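PDB 6FBM: gram-negative insecticidal protein from Chromobacterium piscinae, which kills insects and, as a member of the MACPF (membrane attack complex/perforin) family, probably does so by assembling into membrane pores. Local coordinates for residues Gly388-Trp393 / Arg408-Gln413; Leu10-Gly15 / Ser56-Arg61; Leu181-Ala186 / Ile234-Thr239. All blocks are in the same frame, centred on the assembly; numbering follows the deposited sequence.

Interaction 1 of 3, residues Gly388-Trp393 / Arg408-Gln413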
ATOM      1  N   GLY A 388     -10.076  19.415  64.221  1.00 12.82           N
ATOM      2  CA  GLY A 388     -10.765  19.292  65.493  1.00 12.71           C
ATOM      3  C   GLY A 388     -10.680  20.544  66.320  1.00 12.81           C
ATOM      4  O   GLY A 388     -10.242  21.593  65.835  1.00 12.04           O
ATOM      5  N   TRP A 389     -11.093  20.420  67.574  1.00 13.32           N
ATOM      6  CA  TRP A 389     -11.095  21.530  68.478  1.00 14.02           C
ATOM      7  C   TRP A 389     -10.511  21.146  69.837  1.00 15.82           C
ATOM      8  O   TRP A 389     -10.830  20.090  70.371  1.00 15.12           O
ATOM      9  CB  TRP A 389     -12.521  22.022  68.654  1.00 13.33           C
ATOM     10  CG  TRP A 389     -13.163  22.534  67.420  1.00 11.93           C
ATOM     11  CD1 TRP A 389     -13.820  21.801  66.492  1.00 11.47           C
ATOM     12  CD2 TRP A 389     -13.256  23.895  66.994  1.00 11.08           C
ATOM     13  NE1 TRP A 389     -14.311  22.615  65.506  1.00 10.94           N
ATOM     14  CE2 TRP A 389     -13.981  23.906  65.786  1.00 10.66           C
ATOM     15  CE3 TRP A 389     -12.771  25.107  67.498  1.00 10.71           C
ATOM     16  CZ2 TRP A 389     -14.243  25.064  65.086  1.00 10.23           C
ATOM     17  CZ3 TRP A 389     -13.042  26.282  66.797  1.00 10.19           C
ATOM     18  CH2 TRP A 389     -13.776  26.250  65.616  1.00 10.14           C
ATOM     19  N   GLN A 390      -9.670  22.019  70.379  1.00 18.35           N
ATOM     20  CA  GLN A 390      -9.144  21.872  71.726  1.00 20.91           C
ATOM     21  C   GLN A 390      -9.458  23.080  72.606  1.00 20.75           C
ATOM     22  O   GLN A 390      -9.748  24.168  72.112  1.00 19.50           O
ATOM     23  CB  GLN A 390      -7.628  21.649  71.672  1.00 22.94           C
ATOM     24  CG  GLN A 390      -6.742  22.878  71.491  1.00 25.29           C
ATOM     25  CD  GLN A 390      -5.329  22.537  71.130  1.00 28.81           C
ATOM     26  OE1 GLN A 390      -4.867  21.416  71.397  1.00 32.76           O
ATOM     27  NE2 GLN A 390      -4.625  23.495  70.502  1.00 28.04           N
ATOM     28  N   ARG A 391      -9.364  22.865  73.911  1.00 21.28           N
ATOM     29  CA  ARG A 391      -9.716  23.868  74.884  1.00 22.43           C
ATOM     30  C   ARG A 391      -8.532  24.721  75.276  1.00 22.15           C
ATOM     31  O   ARG A 391      -7.526  24.218  75.722  1.00 23.06           O
ATOM     32  CB  ARG A 391     -10.293  23.242  76.130  1.00 24.12           C
ATOM     33  CG  ARG A 391     -11.682  22.704  75.954  1.00 26.05           C
ATOM     34  CD  ARG A 391     -12.463  22.724  77.275  1.00 28.26           C
ATOM     35  NE  ARG A 391     -13.220  21.494  77.470  1.00 28.82           N
ATOM     36  CZ  ARG A 391     -12.697  20.337  77.864  1.00 31.16           C
ATOM     37  NH1 ARG A 391     -11.397  20.209  78.101  1.00 34.74           N
ATOM     38  NH2 ARG A 391     -13.479  19.276  77.999  1.00 32.14           N
ATOM     39  N   VAL A 392      -8.685  26.024  75.107  1.00 21.30           N
ATOM     40  CA  VAL A 392      -7.749  26.962  75.643  1.00 21.79           C
ATOM     41  C   VAL A 392      -8.048  27.088  77.148  1.00 21.77           C
ATOM     42  O   VAL A 392      -7.129  27.275  77.944  1.00 20.73           O
ATOM     43  CB  VAL A 392      -7.869  28.332  74.936  1.00 21.47           C
ATOM     44  CG1 VAL A 392      -6.867  29.335  75.499  1.00 22.22           C
ATOM     45  CG2 VAL A 392      -7.595  28.180  73.474  1.00 21.89           C
ATOM     46  N   TRP A 393      -9.334  26.979  77.501  1.00 21.52           N
ATOM     47  CA  TRP A 393      -9.809  27.267  78.848  1.00 21.61           C
ATOM     48  C   TRP A 393     -11.203  26.717  79.053  1.00 21.92           C
ATOM     49  O   TRP A 393     -11.997  26.689  78.126  1.00 19.97           O
ATOM     50  CB  TRP A 393      -9.867  28.779  79.036  1.00 21.06           C
ATOM     51  CG  TRP A 393     -10.555  29.254  80.275  1.00 21.57           C
ATOM     52  CD1 TRP A 393      -9.995  29.430  81.507  1.00 22.22           C
ATOM     53  CD2 TRP A 393     -11.937  29.626  80.407  1.00 22.20           C
ATOM     54  NE1 TRP A 393     -10.939  29.878  82.400  1.00 21.99           N
ATOM     55  CE2 TRP A 393     -12.140  30.008  81.754  1.00 22.12           C
ATOM     56  CE3 TRP A 393     -13.016  29.665  79.529  1.00 21.58           C
ATOM     57  CZ2 TRP A 393     -13.379  30.424  82.235  1.00 21.64           C
ATOM     58  CZ3 TRP A 393     -14.247  30.077  80.011  1.00 21.83           C
ATOM     59  CH2 TRP A 393     -14.417  30.450  81.347  1.00 21.93           C
ATOM     60  N   ARG A 408     -10.216  26.338  70.497  1.00 14.88           N
ATOM     61  CA  ARG A 408      -9.376  26.640  69.338  1.00 16.44           C
ATOM     62  C   ARG A 408      -9.597  25.624  68.292  1.00 17.56           C
ATOM     63  O   ARG A 408      -9.639  24.412  68.592  1.00 17.64           O
ATOM     64  CB  ARG A 408      -7.912  26.432  69.626  1.00 17.54           C
ATOM     65  CG  ARG A 408      -7.204  27.638  70.103  1.00 18.29           C
ATOM     66  CD  ARG A 408      -6.039  28.037  69.245  1.00 18.42           C
ATOM     67  NE  ARG A 408      -4.973  28.419  70.156  1.00 19.87           N
ATOM     68  CZ  ARG A 408      -4.938  29.515  70.918  1.00 19.31           C
ATOM     69  NH1 ARG A 408      -3.885  29.679  71.695  1.00 21.21           N
ATOM     70  NH2 ARG A 408      -5.884  30.461  70.896  1.00 18.13           N
ATOM     71  N   ALA A 409      -9.642  26.082  67.054  1.00 16.58           N
ATOM     72  CA  ALA A 409      -9.597  25.158  65.958  1.00 16.55           C
ATOM     73  C   ALA A 409      -8.197  24.550  65.927  1.00 16.23           C
ATOM     74  O   ALA A 409      -7.193  25.249  66.067  1.00 18.14           O
ATOM     75  CB  ALA A 409      -9.915  25.869  64.656  1.00 17.03           C
ATOM     76  N   ILE A 410      -8.147  23.235  65.819  1.00 15.24           N
ATOM     77  CA  ILE A 410      -6.923  22.541  65.500  1.00 14.89           C
ATOM     78  C   ILE A 410      -6.865  22.521  63.972  1.00 14.26           C
ATOM     79  O   ILE A 410      -7.701  21.869  63.337  1.00 13.29           O
ATOM     80  CB  ILE A 410      -6.881  21.103  66.063  1.00 14.43           C
ATOM     81  CG1 ILE A 410      -7.097  21.093  67.569  1.00 13.97           C
ATOM     82  CG2 ILE A 410      -5.526  20.469  65.755  1.00 14.79           C
ATOM     83  CD1 ILE A 410      -7.434  19.724  68.127  1.00 14.41           C
ATOM     84  N   PRO A 411      -5.908  23.253  63.382  1.00 14.54           N
ATOM     85  CA  PRO A 411      -5.867  23.270  61.921  1.00 15.41           C
ATOM     86  C   PRO A 411      -5.231  22.015  61.351  1.00 17.43           C
ATOM     87  O   PRO A 411      -4.330  21.426  61.987  1.00 19.29           O
ATOM     88  CB  PRO A 411      -4.984  24.479  61.597  1.00 14.84           C
ATOM     89  CG  PRO A 411      -4.578  25.079  62.914  1.00 14.66           C
ATOM     90  CD  PRO A 411      -4.812  24.041  63.962  1.00 14.02           C
ATOM     91  N   PRO A 412      -5.657  21.604  60.135  1.00 19.28           N
ATOM     92  CA  PRO A 412      -4.880  20.555  59.437  1.00 19.14           C
ATOM     93  C   PRO A 412      -3.503  21.079  59.086  1.00 20.16           C
ATOM     94  O   PRO A 412      -3.289  22.294  59.073  1.00 17.67           O
ATOM     95  CB  PRO A 412      -5.679  20.290  58.178  1.00 18.36           C
ATOM     96  CG  PRO A 412      -6.457  21.558  57.952  1.00 18.98           C
ATOM     97  CD  PRO A 412      -6.738  22.153  59.291  1.00 18.53           C
ATOM     98  N   GLN A 413      -2.592  20.149  58.811  1.00 25.63           N
ATOM     99  CA  GLN A 413      -1.192  20.458  58.516  1.00 29.89           C
ATOM    100  C   GLN A 413      -1.082  21.541  57.430  1.00 27.62           C
ATOM    101  O   GLN A 413      -1.669  21.395  56.337  1.00 25.44           O
ATOM    102  CB  GLN A 413      -0.417  19.196  58.051  1.00 37.22           C
ATOM    103  CG  GLN A 413       1.118  19.403  57.945  1.00 43.33           C
ATOM    104  CD  GLN A 413       1.788  19.621  59.321  1.00 51.02           C
ATOM    105  OE1 GLN A 413       1.175  19.341  60.373  1.00 53.59           O
ATOM    106  NE2 GLN A 413       3.006  20.162  59.320  1.00 55.75           N
TER
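Trp389 and Ala409 form the non-hydrogen-bonded pair at the middle of a short antiparallel pairing, in which strands 388-391 and 408-410 run at 136° to each other and Gly388-Ile410 and Gln390-Arg408 are the hydrogen-bonded pairs. Arg408 N gives a nearly straight bond to Gln390 O (2.7 Å), Gln390 N reaches Arg408 O, and Ile410 N reaches Gly388 O (2.7 Å). The Trp389 CG is anti to the carbonyl carbon (chi1 -63°); the indole beyond it lies against the partner strand, and the CB of Ala409 makes a CH-pi contact with the face of its six-membered ring, 4.0 Å from the centroid. On the other side of the sheet, the Ile410 CD1 methyl lies 3.8 Å from Trp389 N and touches Gln390 CB. Val392 CG2 packs on Arg408 CG at 3.4 Å and sits over one face of the guanidinium, toward its rim. The Arg408 chain is bent, and its NH2 forms a salt bridge with Asp420. A classic beta bulge follows, with Val392 and Trp393 together opposite Cys406 of strand 403-410; strand 421-426 flanks strand 403-410, and Tyr437 meets the Trp389 ring edge-to-face.

Interaction 2 of 3, residues Leu10-Gly15 / Ser56-Arg61; sequences LGNLPG and SYTFPR
Asn12 and Thr58 carry the polar part of this contact, which fixes an irregular N-terminal segment on strand 55-60 of the two-stranded antiparallel hairpin 47-52/55-60. The Asn12 carbonyl oxygen OD1 is gripped twice by one residue: Thr58 N donates to it at 2.6 Å, nearly in line with the C=O bond, while Thr58 OG1 donates at 3.1 Å from above the carbonyl plane. A chi1 of 69° puts the Asn12 CG between its backbone N and carbonyl carbon, and OD1 faces Thr58. A backbone bond from Leu13 N to Thr58 O (3.0 Å) adds a third link, so the side chain and main chain of the loop together occupy both the N-H and the C=O of Thr58.

Weaker C-H...O contacts extend the attachment, from Phe59 CA to Leu10 O and from Gly11 CA to Thr58 O. At Gly11 the close backbone approach and the backbone angles both suit a residue without a side chain.

Apolar groups flank the polar centre. Leu13 spreads its two methyls, CD1 onto Tyr57 CB (3.6 Å) and CD2 against Phe59 CB; Pro14 and Tyr57 cross at about a right angle, Pro14 CD touching Tyr57 CE1. Beyond Gly11, Leu10 CD2 meets Pro60 CG at 3.6 Å.

Ser56 O accepts a hydrogen bond from Asn12 ND2 of the second subunit, so the contact borders a subunit interface. Within the chain, Ile52 of strand 47-52 touches Leu13, while Val65 of strand 64-78 and Trp131 and Ile133 of strand 120-134 also pack on Leu13.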
ATOM      1  N   LEU A  10      20.462  16.983   1.913  1.00 29.28           N
ATOM      2  CA  LEU A  10      21.118  16.739   3.158  1.00 25.43           C
ATOM      3  C   LEU A  10      20.918  15.341   3.679  1.00 22.95           C
ATOM      4  O   LEU A  10      21.245  15.135   4.828  1.00 24.89           O
ATOM      5  CB  LEU A  10      20.634  17.742   4.216  1.00 25.43           C
ATOM      6  CG  LEU A  10      20.975  19.224   3.938  1.00 26.44           C
ATOM      7  CD1 LEU A  10      20.261  20.155   4.899  1.00 26.55           C
ATOM      8  CD2 LEU A  10      22.469  19.520   3.975  1.00 26.68           C
ATOM      9  N   GLY A  11      20.481  14.383   2.861  1.00 19.79           N
ATOM     10  CA  GLY A  11      20.346  13.009   3.329  1.00 18.04           C
ATOM     11  C   GLY A  11      19.009  12.748   4.007  1.00 15.86           C
ATOM     12  O   GLY A  11      18.203  13.657   4.186  1.00 15.24           O
ATOM     13  N   ASN A  12      18.795  11.508   4.392  1.00 13.78           N
ATOM     14  CA  ASN A  12      17.487  11.073   4.866  1.00 12.89           C
ATOM     15  C   ASN A  12      17.453  10.763   6.377  1.00 12.08           C
ATOM     16  O   ASN A  12      16.457  10.231   6.860  1.00 12.00           O
ATOM     17  CB  ASN A  12      17.050   9.820   4.071  1.00 12.82           C
ATOM     18  CG  ASN A  12      17.898   8.611   4.412  1.00 13.26           C
ATOM     19  OD1 ASN A  12      19.029   8.752   4.846  1.00 12.88           O
ATOM     20  ND2 ASN A  12      17.391   7.463   4.162  1.00 13.94           N
ATOM     21  N   LEU A  13      18.521  11.069   7.116  1.00 10.64           N
ATOM     22  CA  LEU A  13      18.547  10.786   8.545  1.00  9.81           C
ATOM     23  C   LEU A  13      17.602  11.774   9.204  1.00  9.81           C
ATOM     24  O   LEU A  13      17.772  12.962   9.050  1.00  9.24           O
ATOM     25  CB  LEU A  13      19.934  10.998   9.139  1.00  9.45           C
ATOM     26  CG  LEU A  13      20.070  10.730  10.652  1.00  9.29           C
ATOM     27  CD1 LEU A  13      20.068   9.222  10.977  1.00  9.13           C
ATOM     28  CD2 LEU A  13      21.322  11.448  11.162  1.00  9.09           C
ATOM     29  N   PRO A  14      16.582  11.267   9.922  1.00 10.14           N
ATOM     30  CA  PRO A  14      15.690  12.190  10.598  1.00 10.22           C
ATOM     31  C   PRO A  14      16.432  13.110  11.585  1.00 10.54           C
ATOM     32  O   PRO A  14      17.372  12.689  12.285  1.00 10.70           O
ATOM     33  CB  PRO A  14      14.734  11.251  11.332  1.00 10.28           C
ATOM     34  CG  PRO A  14      14.684  10.028  10.514  1.00 10.05           C
ATOM     35  CD  PRO A  14      16.091   9.861   9.993  1.00 10.02           C
ATOM     36  N   GLY A  15      16.030  14.376  11.570  1.00 10.79           N
ATOM     37  CA  GLY A  15      16.681  15.415  12.344  1.00 10.77           C
ATOM     38  C   GLY A  15      17.578  16.315  11.523  1.00 10.95           C
ATOM     39  O   GLY A  15      17.766  17.488  11.878  1.00 10.38           O
ATOM     40  N   SER A  56      19.623   1.994   6.737  1.00 18.73           N
ATOM     41  CA  SER A  56      20.641   2.903   6.274  1.00 19.11           C
ATOM     42  C   SER A  56      20.145   4.332   6.207  1.00 18.59           C
ATOM     43  O   SER A  56      19.060   4.615   5.705  1.00 21.63           O
ATOM     44  CB  SER A  56      21.161   2.490   4.912  1.00 20.64           C
ATOM     45  OG  SER A  56      22.515   2.894   4.817  1.00 21.82           O
ATOM     46  N   TYR A  57      20.969   5.241   6.707  1.00 16.76           N
ATOM     47  CA  TYR A  57      20.632   6.641   6.702  1.00 15.24           C
ATOM     48  C   TYR A  57      21.796   7.419   6.164  1.00 14.63           C
ATOM     49  O   TYR A  57      22.938   7.030   6.338  1.00 14.05           O
ATOM     50  CB  TYR A  57      20.350   7.043   8.143  1.00 14.62           C
ATOM     51  CG  TYR A  57      19.045   6.498   8.683  1.00 14.02           C
ATOM     52  CD1 TYR A  57      17.825   6.993   8.272  1.00 13.71           C
ATOM     53  CD2 TYR A  57      19.042   5.468   9.577  1.00 13.84           C
ATOM     54  CE1 TYR A  57      16.642   6.496   8.746  1.00 13.67           C
ATOM     55  CE2 TYR A  57      17.843   4.935  10.072  1.00 13.48           C
ATOM     56  CZ  TYR A  57      16.655   5.413   9.626  1.00 13.41           C
ATOM     57  OH  TYR A  57      15.499   4.877  10.134  1.00 13.89           O
ATOM     58  N   THR A  58      21.520   8.542   5.512  1.00 14.56           N
ATOM     59  CA  THR A  58      22.553   9.448   5.061  1.00 14.07           C
ATOM     60  C   THR A  58      22.399  10.803   5.725  1.00 13.93           C
ATOM     61  O   THR A  58      21.312  11.176   6.149  1.00 14.40           O
ATOM     62  CB  THR A  58      22.530   9.616   3.540  1.00 13.45           C
ATOM     63  OG1 THR A  58      21.247  10.038   3.130  1.00 12.42           O
ATOM     64  CG2 THR A  58      22.888   8.290   2.851  1.00 13.67           C
ATOM     65  N   PHE A  59      23.498  11.531   5.811  1.00 14.26           N
ATOM     66  CA  PHE A  59      23.523  12.861   6.431  1.00 14.56           C
ATOM     67  C   PHE A  59      24.812  13.532   5.979  1.00 14.30           C
ATOM     68  O   PHE A  59      25.705  12.849   5.499  1.00 13.35           O
ATOM     69  CB  PHE A  59      23.470  12.764   7.955  1.00 14.44           C
ATOM     70  CG  PHE A  59      24.568  11.942   8.529  1.00 14.84           C
ATOM     71  CD1 PHE A  59      24.470  10.567   8.588  1.00 15.26           C
ATOM     72  CD2 PHE A  59      25.717  12.544   9.005  1.00 15.93           C
ATOM     73  CE1 PHE A  59      25.500   9.799   9.106  1.00 16.44           C
ATOM     74  CE2 PHE A  59      26.768  11.781   9.527  1.00 16.04           C
ATOM     75  CZ  PHE A  59      26.659  10.403   9.577  1.00 16.17           C
ATOM     76  N   PRO A  60      24.907  14.865   6.108  1.00 14.88           N
ATOM     77  CA  PRO A  60      26.135  15.533   5.693  1.00 15.36           C
ATOM     78  C   PRO A  60      27.360  15.127   6.516  1.00 16.98           C
ATOM     79  O   PRO A  60      27.279  15.022   7.734  1.00 17.60           O
ATOM     80  CB  PRO A  60      25.805  17.013   5.895  1.00 14.83           C
ATOM     81  CG  PRO A  60      24.305  17.049   5.752  1.00 14.63           C
ATOM     82  CD  PRO A  60      23.890  15.848   6.523  1.00 14.78           C
ATOM     83  N   ARG A  61      28.472  14.860   5.827  1.00 19.09           N
ATOM     84  CA  ARG A  61      29.766  14.537   6.451  1.00 21.23           C
ATOM     85  C   ARG A  61      30.179  15.531   7.519  1.00 18.51           C
ATOM     86  O   ARG A  61      30.787  15.131   8.496  1.00 16.69           O
ATOM     87  CB  ARG A  61      30.887  14.490   5.413  1.00 26.11           C
ATOM     88  CG  ARG A  61      31.303  13.076   5.058  1.00 32.50           C
ATOM     89  CD  ARG A  61      32.213  13.072   3.820  1.00 37.71           C
ATOM     90  NE  ARG A  61      32.004  11.828   3.081  1.00 43.11           N
ATOM     91  CZ  ARG A  61      32.400  10.612   3.480  1.00 48.97           C
ATOM     92  NH1 ARG A  61      33.165  10.453   4.568  1.00 48.96           N
ATOM     93  NH2 ARG A  61      32.112   9.548   2.713  1.00 50.06           N
TER

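Interaction 3 of 3, residues Leu181-Ala186 / Ile234-Thr239; sequences LDYSAA and IRLTAT
Tyr183 and Ile234 meet on one face of the curled antiparallel sheet in the MACPF region, where strands 179-187 and 232-239 lie side by side. Here the strands run at 163° to each other, and two hydrogen-bonded pairs, Asp182-Thr237 and Ser184-Arg235, each exchange two backbone bonds, among them Asp182 N to Thr237 O at 2.8 Å and Arg235 N to Ser184 O at 2.9 Å.

The Tyr183 CG is anti to the backbone N (chi1 -176°), and the side chain crosses Ile234 obliquely: Ile234 CG2 touches Tyr183 CE1 at 3.3 Å, and Ile234 CD1 lies near the phenol oxygen, which is hydrogen-bonded to Ser205 OG. Leu236 CD1 comes up at the edge of the same ring, near its plane, and also contacts Leu181 CB. Farther along this face, Leu181 CD2 packs on Ala238 CB at 3.6 Å, and helices 220-230, 246-250 and 255-269 cover the row.

The opposite face is polar. A water bonds to Thr239 OG1 at 2.7 Å and weakly to Asp182 OD2 and Thr237 O; Asp182 also forms a salt bridge with Arg180. Ser184 OG and Arg235 NH1 bond to Asp108 O and Val107 O, respectively.

One helix-covered apolar face and one polar face, on strands joined by a connection that carries helices 198-209 and 220-230, fit the bent sheet of MACPF proteins, in which helical segments between core strands are the parts that unfurl into membrane hairpins in pore-forming relatives.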
ATOM      1  N   LEU A 181       7.634  12.865  25.292  1.00 14.79           N
ATOM      2  CA  LEU A 181       6.325  13.162  25.858  1.00 14.35           C
ATOM      3  C   LEU A 181       6.488  14.130  27.006  1.00 14.21           C
ATOM      4  O   LEU A 181       7.385  13.966  27.824  1.00 13.77           O
ATOM      5  CB  LEU A 181       5.655  11.892  26.346  1.00 14.83           C
ATOM      6  CG  LEU A 181       5.290  10.882  25.260  1.00 15.16           C
ATOM      7  CD1 LEU A 181       4.569   9.717  25.904  1.00 15.41           C
ATOM      8  CD2 LEU A 181       4.438  11.490  24.153  1.00 14.55           C
ATOM      9  N   ASP A 182       5.613  15.139  27.034  1.00 14.19           N
ATOM     10  CA  ASP A 182       5.539  16.148  28.081  1.00 14.31           C
ATOM     11  C   ASP A 182       4.240  15.962  28.813  1.00 15.43           C
ATOM     12  O   ASP A 182       3.171  16.230  28.269  1.00 17.40           O
ATOM     13  CB  ASP A 182       5.522  17.528  27.479  1.00 13.68           C
ATOM     14  CG  ASP A 182       6.862  17.928  26.919  1.00 14.20           C
ATOM     15  OD1 ASP A 182       7.814  17.184  27.110  1.00 14.60           O
ATOM     16  OD2 ASP A 182       6.969  18.976  26.256  1.00 15.55           O
ATOM     17  N   TYR A 183       4.318  15.474  30.050  1.00 15.72           N
ATOM     18  CA  TYR A 183       3.162  15.305  30.903  1.00 15.11           C
ATOM     19  C   TYR A 183       3.194  16.500  31.800  1.00 15.70           C
ATOM     20  O   TYR A 183       3.969  16.551  32.759  1.00 16.02           O
ATOM     21  CB  TYR A 183       3.328  14.002  31.671  1.00 14.58           C
ATOM     22  CG  TYR A 183       2.177  13.576  32.560  1.00 13.68           C
ATOM     23  CD1 TYR A 183       0.996  13.103  32.024  1.00 13.34           C
ATOM     24  CD2 TYR A 183       2.328  13.551  33.928  1.00 13.58           C
ATOM     25  CE1 TYR A 183      -0.025  12.688  32.850  1.00 13.77           C
ATOM     26  CE2 TYR A 183       1.312  13.111  34.750  1.00 13.68           C
ATOM     27  CZ  TYR A 183       0.142  12.677  34.209  1.00 13.60           C
ATOM     28  OH  TYR A 183      -0.854  12.245  35.036  1.00 13.56           O
ATOM     29  N   SER A 184       2.385  17.494  31.472  1.00 16.66           N
ATOM     30  CA  SER A 184       2.427  18.771  32.200  1.00 17.60           C
ATOM     31  C   SER A 184       1.199  18.942  33.089  1.00 17.73           C
ATOM     32  O   SER A 184       0.063  18.681  32.656  1.00 17.94           O
ATOM     33  CB  SER A 184       2.580  19.945  31.229  1.00 17.46           C
ATOM     34  OG  SER A 184       1.413  20.123  30.466  1.00 17.80           O
ATOM     35  N   ALA A 185       1.426  19.390  34.328  1.00 17.78           N
ATOM     36  CA  ALA A 185       0.337  19.460  35.304  1.00 17.13           C
ATOM     37  C   ALA A 185       0.334  20.786  36.029  1.00 17.17           C
ATOM     38  O   ALA A 185       1.382  21.248  36.539  1.00 17.65           O
ATOM     39  CB  ALA A 185       0.404  18.304  36.298  1.00 16.85           C
ATOM     40  N   ALA A 186      -0.849  21.400  36.054  1.00 15.80           N
ATOM     41  CA  ALA A 186      -1.141  22.498  36.955  1.00 16.22           C
ATOM     42  C   ALA A 186      -1.895  21.898  38.139  1.00 16.16           C
ATOM     43  O   ALA A 186      -3.074  21.554  38.012  1.00 14.87           O
ATOM     44  CB  ALA A 186      -1.995  23.533  36.258  1.00 16.57           C
ATOM     45  N   ILE A 234      -4.144  18.479  33.513  1.00 20.33           N
ATOM     46  CA  ILE A 234      -3.084  17.641  32.987  1.00 20.52           C
ATOM     47  C   ILE A 234      -3.163  17.630  31.456  1.00 19.76           C
ATOM     48  O   ILE A 234      -4.227  17.435  30.879  1.00 18.52           O
ATOM     49  CB  ILE A 234      -3.185  16.214  33.577  1.00 21.06           C
ATOM     50  CG1 ILE A 234      -2.932  16.282  35.078  1.00 21.28           C
ATOM     51  CG2 ILE A 234      -2.123  15.281  32.967  1.00 21.88           C
ATOM     52  CD1 ILE A 234      -3.014  14.943  35.801  1.00 21.75           C
ATOM     53  N   ARG A 235      -2.016  17.840  30.817  1.00 20.21           N
ATOM     54  CA  ARG A 235      -1.882  17.696  29.367  1.00 19.94           C
ATOM     55  C   ARG A 235      -0.728  16.769  29.026  1.00 19.71           C
ATOM     56  O   ARG A 235       0.235  16.631  29.804  1.00 21.61           O
ATOM     57  CB  ARG A 235      -1.671  19.063  28.726  1.00 19.54           C
ATOM     58  CG  ARG A 235      -2.923  19.915  28.738  1.00 19.86           C
ATOM     59  CD  ARG A 235      -2.640  21.337  28.354  1.00 20.13           C
ATOM     60  NE  ARG A 235      -3.840  22.164  28.254  1.00 21.34           N
ATOM     61  CZ  ARG A 235      -3.857  23.438  27.830  1.00 20.93           C
ATOM     62  NH1 ARG A 235      -2.727  24.063  27.503  1.00 20.03           N
ATOM     63  NH2 ARG A 235      -5.008  24.112  27.770  1.00 21.72           N
ATOM     64  N   LEU A 236      -0.861  16.116  27.878  1.00 18.64           N
ATOM     65  CA  LEU A 236       0.188  15.288  27.307  1.00 18.08           C
ATOM     66  C   LEU A 236       0.499  15.810  25.896  1.00 17.80           C
ATOM     67  O   LEU A 236      -0.365  15.778  25.034  1.00 18.30           O
ATOM     68  CB  LEU A 236      -0.266  13.838  27.247  1.00 17.42           C
ATOM     69  CG  LEU A 236       0.805  12.840  26.824  1.00 17.04           C
ATOM     70  CD1 LEU A 236       1.982  12.841  27.776  1.00 16.85           C
ATOM     71  CD2 LEU A 236       0.180  11.457  26.787  1.00 17.34           C
ATOM     72  N   THR A 237       1.718  16.309  25.684  1.00 17.40           N
ATOM     73  CA  THR A 237       2.153  16.804  24.387  1.00 17.22           C
ATOM     74  C   THR A 237       3.330  15.969  23.878  1.00 16.70           C
ATOM     75  O   THR A 237       4.289  15.698  24.615  1.00 16.86           O
ATOM     76  CB  THR A 237       2.565  18.275  24.480  1.00 16.98           C
ATOM     77  OG1 THR A 237       1.474  19.019  25.003  1.00 16.38           O
ATOM     78  CG2 THR A 237       2.856  18.861  23.112  1.00 17.47           C
ATOM     79  N   ALA A 238       3.247  15.569  22.613  1.00 15.26           N
ATOM     80  CA  ALA A 238       4.259  14.727  22.002  1.00 14.94           C
ATOM     81  C   ALA A 238       5.066  15.577  21.028  1.00 14.90           C
ATOM     82  O   ALA A 238       4.495  16.284  20.215  1.00 15.24           O
ATOM     83  CB  ALA A 238       3.607  13.562  21.286  1.00 14.30           C
ATOM     84  N   THR A 239       6.376  15.509  21.119  1.00 15.37           N
ATOM     85  CA  THR A 239       7.232  16.092  20.094  1.00 16.40           C
ATOM     86  C   THR A 239       7.926  14.927  19.440  1.00 17.16           C
ATOM     87  O   THR A 239       8.715  14.249  20.085  1.00 16.65           O
ATOM     88  CB  THR A 239       8.264  17.059  20.684  1.00 15.26           C
ATOM     89  OG1 THR A 239       7.577  18.042  21.432  1.00 14.49           O
ATOM     90  CG2 THR A 239       9.013  17.748  19.606  1.00 15.02           C
TER
HETATM   91  O   HOH W   1       6.348  17.558  23.795  1.00 10.84           O

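The three contacts are spread along an elongated chain and do not touch. Interactions 2 and 3 are closer to each other, with centres about 30 Å apart and nearest atoms about 11 Å apart. Strand 120-134 links them: it packs on Leu13 of interaction 2 and pairs with strand 179-187 of interaction 3. Interaction 1 lies in the Vps62-like region, whereas interaction 3 lies in the MACPF region; the centre of interaction 1 is about 41 Å from that of interaction 3 and about 69 Å from that of interaction 2, which is on the opposite side of the chain's centre. Of the three, interaction 2 alone is within reach of another subunit. They follow one another along the chain.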